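Long-range contact in Ion-channel modulator raklp (Rhipicephalus appendiculatus, PDB 2W8X), which is a tick salivary protein with a highly modified Kunitz/BPTI fold that modulates ion channels, probably by activating maxiK potassium channels of the host: residues N2-C16 / G44-S56. Sequence-based numbering, arbitrary orientation. Where two conformers were deposited one is given.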
ATOM      1  N   ASN A   2      -0.107 -11.807   8.523  1.00 16.50           N
ATOM      2  CA  ASN A   2       1.190 -11.413   7.948  1.00 13.71           C
ATOM      3  C   ASN A   2       1.389  -9.914   7.994  1.00 12.42           C
ATOM      4  O   ASN A   2       0.455  -9.158   7.733  1.00 12.70           O
ATOM      5  CB  ASN A   2       1.257 -11.890   6.519  1.00 14.83           C
ATOM      6  CG  ASN A   2       2.525 -11.496   5.832  1.00 13.01           C
ATOM      7  OD1 ASN A   2       3.626 -11.707   6.360  1.00 14.53           O
ATOM      8  ND2 ASN A   2       2.392 -10.888   4.656  1.00 13.72           N
ATOM      9  N   CYS A   3       2.617  -9.505   8.283  1.00 10.68           N
ATOM     10  CA  CYS A   3       3.050  -8.120   8.192  1.00 10.80           C
ATOM     11  C   CYS A   3       4.183  -7.848   7.196  1.00 10.28           C
ATOM     12  O   CYS A   3       4.581  -6.703   7.037  1.00  9.93           O
ATOM     13  CB  CYS A   3       3.475  -7.610   9.562  1.00 11.37           C
ATOM     14  SG  CYS A   3       2.094  -7.478  10.750  1.00 14.56           S
ATOM     15  N   ASN A   4       4.754  -8.899   6.605  1.00  9.91           N
ATOM     16  CA  ASN A   4       5.881  -8.757   5.691  1.00  9.78           C
ATOM     17  C   ASN A   4       5.364  -8.844   4.251  1.00 10.91           C
ATOM     18  O   ASN A   4       5.042  -9.934   3.773  1.00 10.79           O
ATOM     19  CB  ASN A   4       6.909  -9.874   5.967  1.00 10.30           C
ATOM     20  CG  ASN A   4       8.143  -9.739   5.171  1.00 10.41           C
ATOM     21  OD1 ASN A   4       8.167  -9.040   4.143  1.00 13.33           O
ATOM     22  ND2 ASN A   4       9.215 -10.401   5.624  1.00 11.62           N
ATOM     23  N   LYS A   5       5.301  -7.678   3.605  1.00 11.51           N
ATOM     24  CA  LYS A   5       4.851  -7.546   2.217  1.00 13.13           C
ATOM     25  C   LYS A   5       5.626  -8.333   1.211  1.00 13.99           C
ATOM     26  O   LYS A   5       5.106  -8.617   0.127  1.00 14.00           O
ATOM     27  CB  LYS A   5       4.897  -6.049   1.781  1.00 15.17           C
ATOM     28  CG  LYS A   5       3.844  -5.332   2.383  1.00 17.87           C
ATOM     29  CD  LYS A   5       3.263  -4.186   1.541  1.00 20.63           C
ATOM     30  CE  LYS A   5       3.951  -2.988   1.880  1.00 17.77           C
ATOM     31  NZ  LYS A   5       3.146  -1.686   1.697  1.00 12.87           N
ATOM     32  N   ARG A   6       6.889  -8.623   1.518  1.00 14.93           N
ATOM     33  CA  ARG A   6       7.734  -9.423   0.625  1.00 17.80           C
ATOM     34  C   ARG A   6       7.435 -10.865   0.688  1.00 18.13           C
ATOM     35  O   ARG A   6       7.759 -11.591  -0.262  1.00 21.28           O
ATOM     36  CB  ARG A   6       9.200  -9.289   0.987  1.00 19.64           C
ATOM     37  CG  ARG A   6       9.825  -8.097   0.460  1.00 25.93           C
ATOM     38  CD  ARG A   6      11.322  -8.151   0.637  1.00 30.88           C
ATOM     39  NE  ARG A   6      11.959  -8.881  -0.453  1.00 37.71           N
ATOM     40  CZ  ARG A   6      13.264  -9.129  -0.537  1.00 41.25           C
ATOM     41  NH1 ARG A   6      14.100  -8.738   0.428  1.00 43.73           N
ATOM     42  NH2 ARG A   6      13.736  -9.793  -1.585  1.00 43.32           N
ATOM     43  N   GLU A   7       6.881 -11.325   1.805  1.00 16.65           N
ATOM     44  CA  GLU A   7       6.701 -12.752   2.035  1.00 17.72           C
ATOM     45  C   GLU A   7       5.258 -13.252   1.890  1.00 17.32           C
ATOM     46  O   GLU A   7       5.011 -14.470   1.766  1.00 19.72           O
ATOM     47  CB  GLU A   7       7.369 -13.150   3.379  1.00 17.95           C
ATOM     48  CG  GLU A   7       8.912 -12.970   3.358  1.00 19.13           C
ATOM     49  CD  GLU A   7       9.701 -13.643   4.564  1.00 21.71           C
ATOM     50  OE1 GLU A   7       9.120 -14.483   5.268  1.00 22.34           O
ATOM     51  OE2 GLU A   7      10.899 -13.314   4.762  1.00 24.84           O
ATOM     52  N   GLY A   8       4.293 -12.340   1.817  1.00 16.57           N
ATOM     53  CA  GLY A   8       2.906 -12.693   1.644  1.00 16.85           C
ATOM     54  C   GLY A   8       1.996 -11.495   1.496  1.00 17.41           C
ATOM     55  O   GLY A   8       2.460 -10.382   1.548  1.00 16.13           O
ATOM     56  N   PRO A   9       0.702 -11.733   1.283  1.00 19.16           N
ATOM     57  CA  PRO A   9      -0.213 -10.632   1.100  1.00 19.39           C
ATOM     58  C   PRO A   9      -0.539  -9.909   2.376  1.00 17.42           C
ATOM     59  O   PRO A   9      -0.286 -10.411   3.473  1.00 17.89           O
ATOM     60  CB  PRO A   9      -1.479 -11.308   0.587  1.00 21.37           C
ATOM     61  CG  PRO A   9      -1.408 -12.646   1.075  1.00 21.82           C
ATOM     62  CD  PRO A   9       0.023 -13.027   1.097  1.00 21.13           C
ATOM     63  N   CYS A  10      -1.094  -8.714   2.208  1.00 15.94           N
ATOM     64  CA  CYS A  10      -1.496  -7.902   3.323  1.00 15.55           C
ATOM     65  C   CYS A  10      -2.982  -7.852   3.377  1.00 15.89           C
ATOM     66  O   CYS A  10      -3.629  -7.305   2.485  1.00 17.62           O
ATOM     67  CB  CYS A  10      -0.987  -6.467   3.158  1.00 16.01           C
ATOM     68  SG  CYS A  10       0.838  -6.334   3.222  1.00 15.43           S
ATOM     69  N   SER A  11      -3.529  -8.355   4.457  1.00 15.34           N
ATOM     70  CA  SER A  11      -4.964  -8.241   4.690  1.00 16.15           C
ATOM     71  C   SER A  11      -5.347  -6.815   5.037  1.00 16.47           C
ATOM     72  O   SER A  11      -4.510  -5.998   5.424  1.00 14.35           O
ATOM     73  CB  SER A  11      -5.369  -9.171   5.826  1.00 16.32           C
ATOM     74  OG  SER A  11      -4.857  -8.731   7.072  1.00 16.67           O
ATOM     75  N   GLN A  12      -6.650  -6.524   4.977  1.00 17.64           N
ATOM     76  CA  GLN A  12      -7.116  -5.203   5.352  1.00 17.91           C
ATOM     77  C   GLN A  12      -6.780  -4.886   6.818  1.00 17.44           C
ATOM     78  O   GLN A  12      -6.425  -3.738   7.131  1.00 17.85           O
ATOM     79  CB  GLN A  12      -8.609  -4.999   4.992  1.00 19.56           C
ATOM     80  CG  GLN A  12      -8.925  -5.224   3.521  1.00 23.00           C
ATOM     81  CD  GLN A  12      -8.252  -4.249   2.558  1.00 28.25           C
ATOM     82  OE1 GLN A  12      -8.233  -3.043   2.792  1.00 34.03           O
ATOM     83  NE2 GLN A  12      -7.699  -4.779   1.469  1.00 32.12           N
ATOM     84  N   ARG A  13      -6.794  -5.897   7.708  1.00 15.67           N
ATOM     85  CA  ARG A  13      -6.385  -5.710   9.090  1.00 15.26           C
ATOM     86  C   ARG A  13      -4.882  -5.365   9.208  1.00 13.19           C
ATOM     87  O   ARG A  13      -4.519  -4.493   9.979  1.00 13.36           O
ATOM     88  CB  ARG A  13      -6.664  -6.948   9.946  1.00 16.87           C
ATOM     89  CG  ARG A  13      -8.106  -7.123  10.281  1.00 20.57           C
ATOM     90  CD  ARG A  13      -8.298  -8.314  11.240  1.00 21.94           C
ATOM     91  NE  ARG A  13      -7.761  -8.039  12.557  1.00 23.99           N
ATOM     92  CZ  ARG A  13      -7.527  -8.946  13.510  1.00 26.48           C
ATOM     93  NH1 ARG A  13      -7.793 -10.246  13.309  1.00 29.36           N
ATOM     94  NH2 ARG A  13      -7.018  -8.564  14.666  1.00 25.30           N
ATOM     95  N   SER A  14      -4.045  -6.042   8.434  0.50 11.57           N
ATOM     96  CA  SER A  14      -2.606  -5.885   8.538  0.50 10.14           C
ATOM     97  C   SER A  14      -2.148  -4.471   8.170  0.50  9.91           C
ATOM     98  O   SER A  14      -1.147  -3.998   8.686  0.50  9.68           O
ATOM     99  CB  SER A  14      -1.896  -6.912   7.649  0.50  9.35           C
ATOM    100  OG  SER A  14      -1.887  -6.538   6.275  0.50  7.43           O
ATOM    101  N   LEU A  15      -2.894  -3.806   7.287  1.00  9.94           N
ATOM    102  CA  LEU A  15      -2.613  -2.417   6.896  1.00  9.98           C
ATOM    103  C   LEU A  15      -2.591  -1.450   8.080  1.00  9.71           C
ATOM    104  O   LEU A  15      -1.937  -0.412   8.035  1.00  9.55           O
ATOM    105  CB  LEU A  15      -3.662  -1.912   5.896  1.00 10.67           C
ATOM    106  CG  LEU A  15      -3.839  -2.656   4.590  1.00 13.36           C
ATOM    107  CD1 LEU A  15      -4.981  -2.023   3.786  1.00 15.85           C
ATOM    108  CD2 LEU A  15      -2.536  -2.687   3.797  1.00 15.35           C
ATOM    109  N   CYS A  16      -3.329  -1.784   9.134  1.00 10.23           N
ATOM    110  CA  CYS A  16      -3.564  -0.889  10.239  1.00 10.23           C
ATOM    111  C   CYS A  16      -3.081  -1.424  11.593  1.00 11.00           C
ATOM    112  O   CYS A  16      -2.747  -0.634  12.487  1.00 12.37           O
ATOM    113  CB  CYS A  16      -5.062  -0.578  10.322  1.00 10.90           C
ATOM    114  SG  CYS A  16      -5.750   0.001   8.752  1.00 12.31           S
ATOM    115  N   GLY A  44       6.310   8.687   7.566  1.00  8.30           N
ATOM    116  CA  GLY A  44       7.343   7.661   7.558  1.00  7.03           C
ATOM    117  C   GLY A  44       6.744   6.278   7.455  1.00  7.14           C
ATOM    118  O   GLY A  44       5.642   6.001   7.955  1.00  8.43           O
ATOM    119  N   GLY A  45       7.484   5.379   6.828  1.00  7.56           N
ATOM    120  CA  GLY A  45       7.113   3.939   6.861  1.00  8.03           C
ATOM    121  C   GLY A  45       8.235   3.073   6.360  1.00  8.06           C
ATOM    122  O   GLY A  45       9.112   3.548   5.634  1.00  9.60           O
ATOM    123  N   TYR A  46       8.202   1.791   6.743  1.00  8.08           N
ATOM    124  CA  TYR A  46       9.127   0.789   6.236  1.00  7.90           C
ATOM    125  C   TYR A  46       8.505   0.086   5.037  1.00  7.99           C
ATOM    126  O   TYR A  46       7.367  -0.400   5.103  1.00  8.55           O
ATOM    127  CB  TYR A  46       9.500  -0.203   7.338  1.00  7.92           C
ATOM    128  CG  TYR A  46      10.290   0.443   8.470  1.00  8.34           C
ATOM    129  CD1 TYR A  46      11.658   0.604   8.401  1.00 11.49           C
ATOM    130  CD2 TYR A  46       9.637   0.864   9.622  1.00 10.73           C
ATOM    131  CE1 TYR A  46      12.332   1.215   9.451  1.00 10.83           C
ATOM    132  CE2 TYR A  46      10.307   1.467  10.645  1.00 12.72           C
ATOM    133  CZ  TYR A  46      11.650   1.636  10.555  1.00 11.98           C
ATOM    134  OH  TYR A  46      12.337   2.221  11.651  1.00 12.82           O
ATOM    135  N   ARG A  47       9.274   0.013   3.951  0.50  8.47           N
ATOM    136  CA  ARG A  47       8.760  -0.325   2.613  0.50  8.61           C
ATOM    137  C   ARG A  47       8.118  -1.704   2.495  0.50  8.39           C
ATOM    138  O   ARG A  47       7.269  -1.920   1.625  0.50  9.27           O
ATOM    139  CB  ARG A  47       9.861  -0.193   1.553  0.50  9.08           C
ATOM    140  CG  ARG A  47      10.246   1.230   1.234  0.50 11.24           C
ATOM    141  CD  ARG A  47      11.307   1.282   0.161  0.50 14.63           C
ATOM    142  NE  ARG A  47      11.508   2.642  -0.332  0.50 20.14           N
ATOM    143  CZ  ARG A  47      12.485   2.989  -1.142  0.50 24.76           C
ATOM    144  NH1 ARG A  47      13.359   2.077  -1.543  0.50 27.98           N
ATOM    145  NH2 ARG A  47      12.610   4.248  -1.519  0.50 28.59           N
ATOM    146  N   ASP A  48       8.546  -2.644   3.326  1.00  7.99           N
ATOM    147  CA  ASP A  48       8.031  -3.993   3.270  1.00  8.28           C
ATOM    148  C   ASP A  48       7.125  -4.358   4.461  1.00  8.46           C
ATOM    149  O   ASP A  48       6.782  -5.537   4.657  1.00  9.92           O
ATOM    150  CB  ASP A  48       9.163  -5.002   3.104  1.00  9.95           C
ATOM    151  CG  ASP A  48       9.833  -4.906   1.773  1.00 13.04           C
ATOM    152  OD1 ASP A  48       9.114  -4.644   0.788  1.00 18.54           O
ATOM    153  OD2 ASP A  48      11.075  -5.110   1.707  1.00 19.88           O
ATOM    154  N   ASN A  49       6.703  -3.356   5.225  1.00  7.86           N
ATOM    155  CA  ASN A  49       5.751  -3.542   6.311  1.00  7.56           C
ATOM    156  C   ASN A  49       4.348  -3.332   5.767  1.00  7.25           C
ATOM    157  O   ASN A  49       4.093  -2.334   5.088  1.00  8.56           O
ATOM    158  CB  ASN A  49       6.108  -2.515   7.412  1.00  7.58           C
ATOM    159  CG  ASN A  49       5.309  -2.640   8.698  1.00  8.58           C
ATOM    160  OD1 ASN A  49       4.112  -2.970   8.710  1.00  9.44           O
ATOM    161  ND2 ASN A  49       6.000  -2.381   9.827  1.00  9.95           N
ATOM    162  N   CYS A  50       3.426  -4.255   6.045  1.00  7.67           N
ATOM    163  CA  CYS A  50       2.041  -4.076   5.581  1.00  8.16           C
ATOM    164  C   CYS A  50       1.432  -2.733   6.033  1.00  7.41           C
ATOM    165  O   CYS A  50       0.609  -2.151   5.321  1.00  8.43           O
ATOM    166  CB  CYS A  50       1.146  -5.224   6.029  1.00  8.55           C
ATOM    167  SG  CYS A  50       1.425  -6.779   5.151  1.00 11.11           S
ATOM    168  N   ASN A  51       1.837  -2.245   7.206  1.00  7.70           N
ATOM    169  CA  ASN A  51       1.453  -0.924   7.667  1.00  7.99           C
ATOM    170  C   ASN A  51       2.453   0.112   7.177  1.00  8.29           C
ATOM    171  O   ASN A  51       3.283   0.643   7.919  1.00  9.50           O
ATOM    172  CB  ASN A  51       1.251  -0.904   9.180  1.00  8.15           C
ATOM    173  CG  ASN A  51       0.775   0.428   9.716  1.00  8.32           C
ATOM    174  OD1 ASN A  51       0.511   1.411   8.978  1.00  9.08           O
ATOM    175  ND2 ASN A  51       0.610   0.465  11.047  1.00 10.17           N
ATOM    176  N   SER A  52       2.381   0.340   5.870  1.00  7.82           N
ATOM    177  CA  SER A  52       3.126   1.413   5.167  1.00  7.87           C
ATOM    178  C   SER A  52       2.266   1.773   3.982  1.00  8.45           C
ATOM    179  O   SER A  52       1.711   0.882   3.314  1.00 10.65           O
ATOM    180  CB  SER A  52       4.545   0.991   4.708  1.00  9.15           C
ATOM    181  OG  SER A  52       4.535  -0.057   3.764  1.00 11.37           O
ATOM    182  N   HIS A  53       2.096   3.066   3.778  1.00  7.28           N
ATOM    183  CA  HIS A  53       1.073   3.599   2.865  1.00  8.22           C
ATOM    184  C   HIS A  53       1.689   4.632   1.941  1.00  8.57           C
ATOM    185  O   HIS A  53       2.577   5.375   2.343  1.00  9.57           O
ATOM    186  CB  HIS A  53      -0.057   4.213   3.686  1.00  8.49           C
ATOM    187  CG  HIS A  53      -0.672   3.244   4.647  1.00  8.65           C
ATOM    188  ND1 HIS A  53      -1.871   2.599   4.393  1.00 10.58           N
ATOM    189  CD2 HIS A  53      -0.254   2.813   5.858  1.00 10.33           C
ATOM    190  CE1 HIS A  53      -2.153   1.817   5.421  1.00 10.89           C
ATOM    191  NE2 HIS A  53      -1.178   1.909   6.314  1.00  9.82           N
ATOM    192  N   SER A  54       1.218   4.675   0.694  0.50  8.47           N
ATOM    193  CA  SER A  54       1.815   5.538  -0.321  0.50  8.38           C
ATOM    194  C   SER A  54       1.475   7.022  -0.225  0.50  9.40           C
ATOM    195  O   SER A  54       2.147   7.857  -0.832  0.50  9.94           O
ATOM    196  CB  SER A  54       1.457   5.014  -1.697  0.50  8.00           C
ATOM    197  OG  SER A  54       0.056   4.927  -1.892  0.50  2.78           O
ATOM    198  N   SER A  55       0.428   7.342   0.522  1.00 10.55           N
ATOM    199  CA  SER A  55       0.028   8.736   0.760  1.00 10.62           C
ATOM    200  C   SER A  55      -0.746   8.853   2.059  1.00 11.42           C
ATOM    201  O   SER A  55      -1.249   7.865   2.581  1.00 11.25           O
ATOM    202  CB  SER A  55      -0.857   9.226  -0.388  1.00 11.75           C
ATOM    203  OG  SER A  55      -2.150   8.576  -0.391  1.00 13.63           O
ATOM    204  N   SER A  56      -0.864  10.080   2.573  0.50 11.38           N
ATOM    205  CA  SER A  56      -1.680  10.343   3.757  0.50 11.20           C
ATOM    206  C   SER A  56      -3.131   9.970   3.485  0.50 11.48           C
ATOM    207  O   SER A  56      -3.774   9.348   4.322  0.50 11.63           O
ATOM    208  CB  SER A  56      -1.553  11.803   4.242  0.50 11.87           C
ATOM    209  OG  SER A  56      -2.418  12.085   5.351  0.50 13.43           O
TER
HETATM  210  O   HOH W   1       0.484  -2.057   2.523  1.00 16.29           O
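The C10–C50 disulfide ties the N-terminal loop of this modified Kunitz domain to the loop that follows strand 44-46, just past its type I turn, illustrating how a small fold relies on covalent links backed by a few backbone bonds. Its S–S torsion is -81°. Beside it, N4 and N49 form a single beta bridge: C50 N donates to C3 O at 2.9 Å, and K5 N to D48 O at 2.8 Å. The K5 side chain kinks at its CG–CD bond (chi3 -92°) and passes over the 48-50 backbone, its CE 3.3 Å from N49 O, and brings NZ to S52 OG (3.0 Å), to a water shared with C50 O, and to S54 of the second subunit. A leucine in its place would probably leave S52 OG, the water and S54 of the second subunit without the ammonium donor. In the second shell, N2 spans its own loop, OD1 taking N4 N in an Asx turn while ND2 reaches P9 O and N4 O. N49 OD1 likewise holds N51 N. At the short helix, H53 NE2 donates to L15 O at 3.0 Å, the oxygen lying at the imidazole edge, 11° from the ring plane.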